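PT26-6P (Thermococcus sp., PDB 2WB7) is of unknown function but is encoded by a mobile extrachromosomal element of Euryarchaea and combines immunoglobulin-like domains with a helical domain. Local coordinates at residues Y447-A458 with H484-A495; S385-D393 with M418-I426. All blocks are in the same frame, centred on the assembly; numbering follows the deposited sequence.

Contact 1 (Y447-A458 with H484-A495)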
loop_
_atom_site.group_PDB
_atom_site.type_symbol
_atom_site.label_atom_id
_atom_site.label_comp_id
_atom_site.label_asym_id
_atom_site.label_seq_id
_atom_site.Cartn_x
_atom_site.Cartn_y
_atom_site.Cartn_z
ATOM N N TYR A 447 -2.816 -26.807 -7.425
ATOM C CA TYR A 447 -3.468 -26.684 -6.131
ATOM C C TYR A 447 -4.190 -27.972 -5.780
ATOM O O TYR A 447 -3.957 -28.559 -4.708
ATOM C CB TYR A 447 -4.452 -25.515 -6.107
ATOM C CG TYR A 447 -3.800 -24.183 -6.384
ATOM C CD1 TYR A 447 -4.534 -23.116 -6.889
ATOM C CD2 TYR A 447 -2.437 -24.005 -6.189
ATOM C CE1 TYR A 447 -3.934 -21.902 -7.155
ATOM C CE2 TYR A 447 -1.831 -22.800 -6.458
ATOM C CZ TYR A 447 -2.588 -21.756 -6.941
ATOM O OH TYR A 447 -1.997 -20.554 -7.210
ATOM N N ALA A 448 -5.053 -28.410 -6.693
ATOM C CA ALA A 448 -5.833 -29.617 -6.471
ATOM C C ALA A 448 -4.921 -30.816 -6.169
ATOM O O ALA A 448 -5.202 -31.613 -5.277
ATOM C CB ALA A 448 -6.770 -29.891 -7.643
ATOM N N GLN A 449 -3.807 -30.926 -6.870
ATOM C CA GLN A 449 -2.880 -31.995 -6.540
ATOM C C GLN A 449 -2.291 -31.764 -5.143
ATOM O O GLN A 449 -2.114 -32.717 -4.373
ATOM C CB GLN A 449 -1.765 -32.112 -7.585
ATOM C CG GLN A 449 -0.859 -33.345 -7.421
ATOM C CD GLN A 449 -1.644 -34.656 -7.401
ATOM O OE1 GLN A 449 -2.455 -34.927 -8.291
ATOM N NE2 GLN A 449 -1.402 -35.477 -6.381
ATOM N N GLY A 450 -1.985 -30.504 -4.824
ATOM C CA GLY A 450 -1.460 -30.164 -3.519
ATOM C C GLY A 450 -2.415 -30.625 -2.437
ATOM O O GLY A 450 -2.002 -31.195 -1.428
ATOM N N ALA A 451 -3.704 -30.382 -2.643
ATOM C CA ALA A 451 -4.702 -30.810 -1.683
ATOM C C ALA A 451 -4.590 -32.312 -1.507
ATOM O O ALA A 451 -4.541 -32.818 -0.391
ATOM C CB ALA A 451 -6.093 -30.435 -2.154
ATOM N N ILE A 452 -4.543 -33.034 -2.619
ATOM C CA ILE A 452 -4.500 -34.493 -2.564
ATOM C C ILE A 452 -3.284 -34.967 -1.783
ATOM O O ILE A 452 -3.393 -35.866 -0.957
ATOM C CB ILE A 452 -4.538 -35.127 -3.965
ATOM C CG1 ILE A 452 -5.849 -34.763 -4.668
ATOM C CG2 ILE A 452 -4.386 -36.633 -3.867
ATOM C CD1 ILE A 452 -5.962 -35.307 -6.071
ATOM N N ASP A 453 -2.129 -34.351 -2.004
ATOM C CA ASP A 453 -0.937 -34.715 -1.241
ATOM C C ASP A 453 -1.020 -34.357 0.256
ATOM O O ASP A 453 -0.415 -35.037 1.105
ATOM C CB ASP A 453 0.323 -34.081 -1.849
ATOM C CG ASP A 453 0.515 -34.429 -3.324
ATOM O OD1 ASP A 453 0.067 -35.506 -3.783
ATOM O OD2 ASP A 453 1.145 -33.615 -4.030
ATOM N N GLU A 454 -1.747 -33.296 0.590
ATOM C CA GLU A 454 -1.845 -32.913 1.993
ATOM C C GLU A 454 -2.712 -33.896 2.773
ATOM O O GLU A 454 -2.306 -34.391 3.844
ATOM C CB GLU A 454 -2.351 -31.485 2.148
ATOM C CG GLU A 454 -1.317 -30.452 1.759
ATOM C CD GLU A 454 0.004 -30.616 2.522
ATOM O OE1 GLU A 454 0.027 -30.653 3.775
ATOM O OE2 GLU A 454 1.054 -30.697 1.854
ATOM N N TYR A 455 -3.893 -34.183 2.220
ATOM C CA TYR A 455 -4.824 -35.113 2.830
ATOM C C TYR A 455 -4.149 -36.458 2.994
ATOM O O TYR A 455 -4.248 -37.069 4.049
ATOM C CB TYR A 455 -6.088 -35.248 1.993
ATOM C CG TYR A 455 -6.961 -34.005 1.995
ATOM C CD1 TYR A 455 -7.618 -33.582 0.841
ATOM C CD2 TYR A 455 -7.132 -33.255 3.149
ATOM C CE1 TYR A 455 -8.429 -32.461 0.839
ATOM C CE2 TYR A 455 -7.943 -32.122 3.157
ATOM C CZ TYR A 455 -8.587 -31.730 2.001
ATOM O OH TYR A 455 -9.387 -30.604 2.022
ATOM N N LYS A 456 -3.456 -36.909 1.946
ATOM C CA LYS A 456 -2.665 -38.152 1.987
ATOM C C LYS A 456 -1.674 -38.148 3.144
ATOM O O LYS A 456 -1.493 -39.165 3.821
ATOM C CB LYS A 456 -1.884 -38.372 0.683
ATOM C CG LYS A 456 -2.641 -39.007 -0.505
ATOM C CD LYS A 456 -1.622 -39.835 -1.307
ATOM C CE LYS A 456 -1.718 -39.653 -2.817
ATOM N NZ LYS A 456 -2.189 -40.904 -3.517
ATOM N N ALA A 457 -1.015 -37.019 3.372
ATOM C CA ALA A 457 -0.063 -36.955 4.484
ATOM C C ALA A 457 -0.782 -37.093 5.822
ATOM O O ALA A 457 -0.257 -37.689 6.774
ATOM C CB ALA A 457 0.714 -35.656 4.452
ATOM N N ALA A 458 -1.971 -36.506 5.905
ATOM C CA ALA A 458 -2.738 -36.551 7.124
ATOM C C ALA A 458 -3.185 -37.973 7.398
ATOM O O ALA A 458 -3.069 -38.462 8.521
ATOM C CB ALA A 458 -3.924 -35.636 7.025
ATOM N N HIS A 484 -1.877 -30.722 8.291
ATOM C CA HIS A 484 -1.968 -31.254 6.932
ATOM C C HIS A 484 -3.399 -31.136 6.422
ATOM O O HIS A 484 -3.607 -30.747 5.278
ATOM C CB HIS A 484 -1.475 -32.711 6.815
ATOM C CG HIS A 484 0.016 -32.849 6.714
ATOM N ND1 HIS A 484 0.781 -32.097 5.845
ATOM C CD2 HIS A 484 0.883 -33.661 7.365
ATOM C CE1 HIS A 484 2.053 -32.432 5.974
ATOM N NE2 HIS A 484 2.143 -33.370 6.899
ATOM N N GLU A 485 -4.391 -31.456 7.252
ATOM C CA GLU A 485 -5.772 -31.310 6.796
ATOM C C GLU A 485 -6.115 -29.850 6.500
ATOM O O GLU A 485 -6.860 -29.555 5.559
ATOM C CB GLU A 485 -6.797 -31.885 7.776
ATOM C CG GLU A 485 -8.147 -32.042 7.093
ATOM C CD GLU A 485 -9.366 -31.984 8.030
ATOM O OE1 GLU A 485 -9.185 -32.013 9.265
ATOM O OE2 GLU A 485 -10.513 -31.917 7.498
HETATM N N MSE A 486 -5.571 -28.946 7.312
HETATM C CA MSE A 486 -5.777 -27.512 7.137
HETATM C C MSE A 486 -5.163 -27.027 5.825
HETATM O O MSE A 486 -5.775 -26.240 5.084
HETATM C CB MSE A 486 -5.167 -26.769 8.312
HETATM C CG MSE A 486 -5.951 -26.915 9.617
HETATM SE SE MSE A 486 -4.838 -26.376 11.140
HETATM C CE MSE A 486 -6.155 -26.124 12.548
ATOM N N ALA A 487 -3.950 -27.514 5.545
ATOM C CA ALA A 487 -3.243 -27.244 4.300
ATOM C C ALA A 487 -4.049 -27.722 3.090
ATOM O O ALA A 487 -4.289 -26.974 2.149
ATOM C CB ALA A 487 -1.908 -27.907 4.343
ATOM N N GLY A 488 -4.499 -28.965 3.134
ATOM C CA GLY A 488 -5.332 -29.513 2.085
ATOM C C GLY A 488 -6.596 -28.709 1.904
ATOM O O GLY A 488 -7.025 -28.458 0.770
ATOM N N ASP A 489 -7.204 -28.298 3.015
ATOM C CA ASP A 489 -8.400 -27.446 2.942
ATOM C C ASP A 489 -8.120 -26.142 2.195
ATOM O O ASP A 489 -8.941 -25.679 1.398
ATOM C CB ASP A 489 -8.985 -27.182 4.328
ATOM C CG ASP A 489 -9.676 -28.414 4.905
ATOM O OD1 ASP A 489 -10.040 -29.328 4.117
ATOM O OD2 ASP A 489 -9.863 -28.475 6.142
ATOM N N TYR A 490 -6.944 -25.568 2.435
ATOM C CA TYR A 490 -6.557 -24.342 1.750
ATOM C C TYR A 490 -6.447 -24.619 0.261
ATOM O O TYR A 490 -7.041 -23.906 -0.547
ATOM C CB TYR A 490 -5.217 -23.805 2.272
ATOM C CG TYR A 490 -5.286 -23.061 3.591
ATOM C CD1 TYR A 490 -6.192 -22.028 3.784
ATOM C CD2 TYR A 490 -4.428 -23.386 4.643
ATOM C CE1 TYR A 490 -6.259 -21.329 5.002
ATOM C CE2 TYR A 490 -4.472 -22.691 5.855
ATOM C CZ TYR A 490 -5.394 -21.665 6.023
ATOM O OH TYR A 490 -5.435 -20.994 7.218
ATOM N N TYR A 491 -5.680 -25.655 -0.089
ATOM C CA TYR A 491 -5.435 -26.020 -1.492
ATOM C C TYR A 491 -6.724 -26.167 -2.270
ATOM O O TYR A 491 -6.828 -25.757 -3.428
ATOM C CB TYR A 491 -4.612 -27.303 -1.600
ATOM C CG TYR A 491 -3.123 -27.046 -1.602
ATOM C CD1 TYR A 491 -2.287 -27.740 -0.761
ATOM C CD2 TYR A 491 -2.564 -26.081 -2.439
ATOM C CE1 TYR A 491 -0.943 -27.512 -0.751
ATOM C CE2 TYR A 491 -1.216 -25.837 -2.439
ATOM C CZ TYR A 491 -0.408 -26.562 -1.590
ATOM O OH TYR A 491 0.943 -26.330 -1.557
ATOM N N VAL A 492 -7.723 -26.723 -1.605
ATOM C CA VAL A 492 -9.006 -26.952 -2.227
ATOM C C VAL A 492 -9.727 -25.631 -2.458
ATOM O O VAL A 492 -10.308 -25.402 -3.540
ATOM C CB VAL A 492 -9.875 -27.861 -1.365
ATOM C CG1 VAL A 492 -11.343 -27.589 -1.651
ATOM C CG2 VAL A 492 -9.488 -29.349 -1.590
ATOM N N ASN A 493 -9.703 -24.758 -1.449
ATOM C CA ASN A 493 -10.146 -23.389 -1.650
ATOM C C ASN A 493 -9.412 -22.751 -2.832
ATOM O O ASN A 493 -10.034 -22.129 -3.695
ATOM C CB ASN A 493 -9.945 -22.562 -0.386
ATOM C CG ASN A 493 -11.068 -22.752 0.620
ATOM O OD1 ASN A 493 -12.095 -22.071 0.565
ATOM N ND2 ASN A 493 -10.878 -23.673 1.548
ATOM N N ALA A 494 -8.095 -22.931 -2.879
ATOM C CA ALA A 494 -7.289 -22.313 -3.926
ATOM C C ALA A 494 -7.696 -22.797 -5.340
ATOM O O ALA A 494 -7.981 -21.985 -6.249
ATOM C CB ALA A 494 -5.810 -22.548 -3.674
ATOM N N ALA A 495 -7.741 -24.116 -5.517
ATOM C CA ALA A 495 -8.145 -24.673 -6.796
ATOM C C ALA A 495 -9.508 -24.142 -7.223
ATOM O O ALA A 495 -9.692 -23.732 -8.357
ATOM C CB ALA A 495 -8.152 -26.186 -6.727
#
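His484 turns the edge of its ring to Glu454 and one face to Ala457. Its ND1 donates to OE1 of Glu454 over 2.6 Å, the N-H pointing at the oxygen at 160°; OE1 lies near the ring plane and is met on its syn side, somewhat out of the carboxylate plane. CB of Ala457 sits over the centre of the ring, 3.5 Å from His484 CD2, a CH-pi contact that suits a small methyl residue. The Glu454 chain bends at chi2 (-55°), which brings OE1 beside Ala487 CB; the side chain as a whole is a knob among His484, Ala487, Gly488 and Tyr491. Glu524 bonds His484 NE2, and Ser517 OG bonds Glu454 OE2. With an alanine here in place of His484, Glu454 OE1 would probably lose its donor, Glu524 its link to NE2, and Ala457 the ring it rests on. These are two near-antiparallel helices of the helical domain, their segment axes only 7.6 Å apart, and small residues explain the closeness: CA of Ala451 and CA of Gly488 come within 4.0 Å. Gly450 CA over Tyr491 (3.9 Å from the ring centroid) and Gly488 CA over Tyr455 make CH-pi contacts, each offset toward the rim; a CB on either glycine would clash with the ring. The Tyr455 side chain starts away from the partner helix, yet its OH reaches Asp489 OD1 at 2.5 Å, donating on the anti side. At the other end Tyr447 lays CD1 against Ala494 CB, 3.5 Å away, while helix 503-523 touches Tyr447, His484 and Tyr491.

Contact 2 (S385-D393 with M418-I426)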
loop_
_atom_site.group_PDB
_atom_site.type_symbol
_atom_site.label_atom_id
_atom_site.label_comp_id
_atom_site.label_asym_id
_atom_site.label_seq_id
_atom_site.Cartn_x
_atom_site.Cartn_y
_atom_site.Cartn_z
ATOM N N SER A 385 -14.558 -21.453 2.192
ATOM C CA SER A 385 -15.850 -22.154 2.184
ATOM C C SER A 385 -15.801 -23.317 3.173
ATOM O O SER A 385 -14.718 -23.783 3.533
ATOM C CB SER A 385 -16.167 -22.670 0.784
ATOM O OG SER A 385 -15.289 -23.727 0.436
ATOM N N ASN A 386 -16.960 -23.791 3.618
ATOM C CA ASN A 386 -16.976 -24.902 4.558
ATOM C C ASN A 386 -16.452 -26.197 3.938
ATOM O O ASN A 386 -17.052 -26.737 3.025
ATOM C CB ASN A 386 -18.371 -25.126 5.150
ATOM C CG ASN A 386 -18.373 -26.214 6.230
ATOM O OD1 ASN A 386 -17.345 -26.860 6.478
ATOM N ND2 ASN A 386 -19.519 -26.416 6.873
ATOM N N THR A 387 -15.333 -26.694 4.439
ATOM C CA THR A 387 -14.768 -27.928 3.920
ATOM C C THR A 387 -15.029 -29.166 4.800
ATOM O O THR A 387 -14.593 -30.269 4.464
ATOM C CB THR A 387 -13.263 -27.776 3.655
ATOM O OG1 THR A 387 -12.652 -27.078 4.752
ATOM C CG2 THR A 387 -13.051 -26.970 2.403
ATOM N N TYR A 388 -15.755 -28.989 5.901
ATOM C CA TYR A 388 -16.101 -30.107 6.784
ATOM C C TYR A 388 -14.867 -30.678 7.440
ATOM O O TYR A 388 -14.316 -31.671 6.981
ATOM C CB TYR A 388 -16.878 -31.191 6.024
ATOM C CG TYR A 388 -17.953 -30.578 5.154
ATOM C CD1 TYR A 388 -17.839 -30.581 3.765
ATOM C CD2 TYR A 388 -19.039 -29.929 5.721
ATOM C CE1 TYR A 388 -18.783 -29.977 2.974
ATOM C CE2 TYR A 388 -19.989 -29.320 4.934
ATOM C CZ TYR A 388 -19.854 -29.349 3.562
ATOM O OH TYR A 388 -20.800 -28.752 2.768
ATOM N N THR A 389 -14.417 -30.035 8.512
ATOM C CA THR A 389 -13.215 -30.478 9.183
ATOM C C THR A 389 -13.441 -31.857 9.735
ATOM O O THR A 389 -14.462 -32.127 10.343
ATOM C CB THR A 389 -12.845 -29.564 10.330
ATOM O OG1 THR A 389 -12.854 -28.216 9.859
ATOM C CG2 THR A 389 -11.463 -29.902 10.859
ATOM N N VAL A 390 -12.470 -32.730 9.529
ATOM C CA VAL A 390 -12.543 -34.070 10.057
ATOM C C VAL A 390 -11.986 -34.112 11.472
ATOM O O VAL A 390 -12.509 -34.815 12.337
ATOM C CB VAL A 390 -11.797 -35.056 9.140
ATOM C CG1 VAL A 390 -11.696 -36.424 9.785
ATOM C CG2 VAL A 390 -12.501 -35.134 7.788
HETATM N N MSE A 391 -10.948 -33.334 11.720
HETATM C CA MSE A 391 -10.329 -33.321 13.030
HETATM C C MSE A 391 -10.812 -32.171 13.891
HETATM O O MSE A 391 -10.076 -31.223 14.170
HETATM C CB MSE A 391 -8.834 -33.272 12.859
HETATM C CG MSE A 391 -8.440 -34.150 11.715
HETATM SE SE MSE A 391 -6.847 -35.129 12.059
HETATM C CE MSE A 391 -7.318 -35.796 13.844
ATOM N N LYS A 392 -12.069 -32.263 14.300
ATOM C CA LYS A 392 -12.641 -31.325 15.235
ATOM C C LYS A 392 -11.843 -31.357 16.549
ATOM O O LYS A 392 -11.297 -32.395 16.922
ATOM C CB LYS A 392 -14.082 -31.728 15.469
ATOM C CG LYS A 392 -14.904 -31.756 14.202
ATOM C CD LYS A 392 -15.495 -30.375 13.930
ATOM C CE LYS A 392 -16.302 -30.370 12.636
ATOM N NZ LYS A 392 -16.986 -31.690 12.405
ATOM N N ASP A 393 -11.756 -30.227 17.243
ATOM C CA ASP A 393 -11.009 -30.205 18.483
ATOM C C ASP A 393 -11.565 -31.237 19.470
ATOM O O ASP A 393 -10.800 -31.951 20.119
ATOM C CB ASP A 393 -11.020 -28.813 19.110
ATOM C CG ASP A 393 -10.426 -27.747 18.195
ATOM O OD1 ASP A 393 -9.668 -28.092 17.258
ATOM O OD2 ASP A 393 -10.719 -26.551 18.425
HETATM N N MSE A 418 -11.798 -41.453 11.004
HETATM C CA MSE A 418 -11.268 -40.196 10.496
HETATM C C MSE A 418 -10.660 -40.369 9.131
HETATM O O MSE A 418 -10.809 -39.503 8.272
HETATM C CB MSE A 418 -10.202 -39.650 11.441
HETATM C CG MSE A 418 -10.759 -38.819 12.566
HETATM SE SE MSE A 418 -9.434 -38.588 13.954
HETATM C CE MSE A 418 -10.358 -37.250 15.008
ATOM N N ILE A 419 -9.956 -41.482 8.949
ATOM C CA ILE A 419 -9.306 -41.769 7.688
ATOM C C ILE A 419 -10.308 -41.938 6.557
ATOM O O ILE A 419 -10.051 -41.537 5.426
ATOM C CB ILE A 419 -8.428 -43.001 7.784
ATOM C CG1 ILE A 419 -7.162 -42.657 8.561
ATOM C CG2 ILE A 419 -8.060 -43.479 6.397
ATOM C CD1 ILE A 419 -6.450 -43.850 9.142
ATOM N N ASN A 420 -11.459 -42.517 6.858
ATOM C CA ASN A 420 -12.518 -42.607 5.860
ATOM C C ASN A 420 -12.974 -41.241 5.407
ATOM O O ASN A 420 -13.220 -41.008 4.228
ATOM C CB ASN A 420 -13.705 -43.398 6.403
ATOM C CG ASN A 420 -13.508 -44.893 6.257
ATOM O OD1 ASN A 420 -12.657 -45.345 5.481
ATOM N ND2 ASN A 420 -14.296 -45.679 6.998
ATOM N N SER A 421 -13.084 -40.329 6.354
ATOM C CA SER A 421 -13.503 -38.983 6.039
ATOM C C SER A 421 -12.482 -38.269 5.160
ATOM O O SER A 421 -12.854 -37.575 4.226
ATOM C CB SER A 421 -13.741 -38.214 7.324
ATOM O OG SER A 421 -14.956 -38.618 7.918
ATOM N N LEU A 422 -11.198 -38.461 5.442
ATOM C CA LEU A 422 -10.149 -37.858 4.626
ATOM C C LEU A 422 -10.101 -38.466 3.227
ATOM O O LEU A 422 -9.909 -37.760 2.228
ATOM C CB LEU A 422 -8.791 -37.980 5.306
ATOM C CG LEU A 422 -8.698 -37.144 6.586
ATOM C CD1 LEU A 422 -7.435 -37.449 7.354
ATOM C CD2 LEU A 422 -8.809 -35.662 6.286
ATOM N N GLN A 423 -10.272 -39.780 3.153
ATOM C CA GLN A 423 -10.373 -40.440 1.869
ATOM C C GLN A 423 -11.472 -39.773 1.054
ATOM O O GLN A 423 -11.342 -39.575 -0.160
ATOM C CB GLN A 423 -10.663 -41.921 2.060
ATOM C CG GLN A 423 -9.420 -42.798 1.984
ATOM C CD GLN A 423 -9.558 -44.109 2.762
ATOM O OE1 GLN A 423 -10.599 -44.384 3.382
ATOM N NE2 GLN A 423 -8.500 -44.921 2.738
ATOM N N GLU A 424 -12.554 -39.405 1.728
ATOM C CA GLU A 424 -13.645 -38.752 1.036
ATOM C C GLU A 424 -13.236 -37.374 0.541
ATOM O O GLU A 424 -13.477 -37.034 -0.607
ATOM C CB GLU A 424 -14.884 -38.664 1.922
ATOM C CG GLU A 424 -15.939 -37.701 1.404
ATOM C CD GLU A 424 -16.486 -38.068 0.017
ATOM O OE1 GLU A 424 -17.456 -37.413 -0.423
ATOM O OE2 GLU A 424 -15.947 -38.995 -0.643
ATOM N N LYS A 425 -12.610 -36.579 1.396
ATOM C CA LYS A 425 -12.092 -35.273 0.977
ATOM C C LYS A 425 -11.114 -35.405 -0.194
ATOM O O LYS A 425 -11.056 -34.544 -1.064
ATOM C CB LYS A 425 -11.444 -34.539 2.161
ATOM C CG LYS A 425 -12.473 -33.903 3.102
ATOM C CD LYS A 425 -11.923 -33.658 4.487
ATOM C CE LYS A 425 -11.197 -32.322 4.601
ATOM N NZ LYS A 425 -12.136 -31.229 4.940
ATOM N N ILE A 426 -10.348 -36.491 -0.208
ATOM C CA ILE A 426 -9.461 -36.773 -1.323
ATOM C C ILE A 426 -10.242 -37.013 -2.608
ATOM O O ILE A 426 -9.882 -36.498 -3.667
ATOM C CB ILE A 426 -8.567 -37.974 -1.027
ATOM C CG1 ILE A 426 -7.485 -37.570 -0.030
ATOM C CG2 ILE A 426 -7.912 -38.467 -2.288
ATOM C CD1 ILE A 426 -6.524 -38.681 0.321
HETATM O O HOH W 1 -12.400 -28.687 6.697
#
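Bends at chi3 (86°) and chi4 (87°) curl the end of Lys425 so that its ammonium group meets two successive carbonyls of the facing loop, while Val390, with CG1 anti to its backbone N (chi1 172°), sends both methyls onto the helix. NZ of Lys425 donates to O of Thr387 at 2.7 Å and to O of Tyr388 at 3.0 Å, lying well out of both carbonyl planes rather than on a lone pair. A lysine suits this place because its long chain reaches from the helix to the loop carbonyls. Its three N-H groups are shared among these two carbonyls, the carboxylates of Glu485 and Asp489 of helix 471-499, and a water; the two salt bridges probably offset the charge of this buried ammonium group. The water, held by Thr387 OG1 at 2.5 Å, accepts only weakly from NZ. The loop leads from strand 370-379, the last in chain order of the antiparallel sheet, into helix 393-404, and here it is fastened to helix 408-438, which follows helix 393-404 in the helical domain. Asn386 shapes its start with an Asx turn, OD1 accepting from N of Tyr388. Beta-branched Val390 offers two methyls to a helix surface: CG2 packs 3.4 Å from Ser421 CB, whose short side chain lets the loop come near, and slides along the aliphatic part of Lys425, 3.7 Å from its CD. CG1 rests 3.8 Å from Met418 CG. Beyond it the selenomethionine side chains of Met391 and Met418 cross at about a right angle, CE of Met391 being 3.5 Å from SE of Met418, beside Val396 and Leu399 of helix 393-404.

Contact 1 and contact 2 lie with their centres about 11 Å apart in the helical domain and are joined by acidic residues of helix 471-499. Asp489 OD1, besides taking the tyrosine hydroxyl of contact 1, forms a salt bridge to Lys425 NZ of contact 2 at 2.9 Å, so one carboxylate oxygen serves both. One turn earlier, Glu485 OE2 probably accepts from Val390 N, also at 2.9 Å, and its OE1 accepts from Met391 N, which ties the loop 385-393 to helix 471-499, one member of the pair. Tyr455 CB packs 3.4 Å from Ile426 CG1, bringing together helices 408-438 and 442-465, which follow each other in the chain.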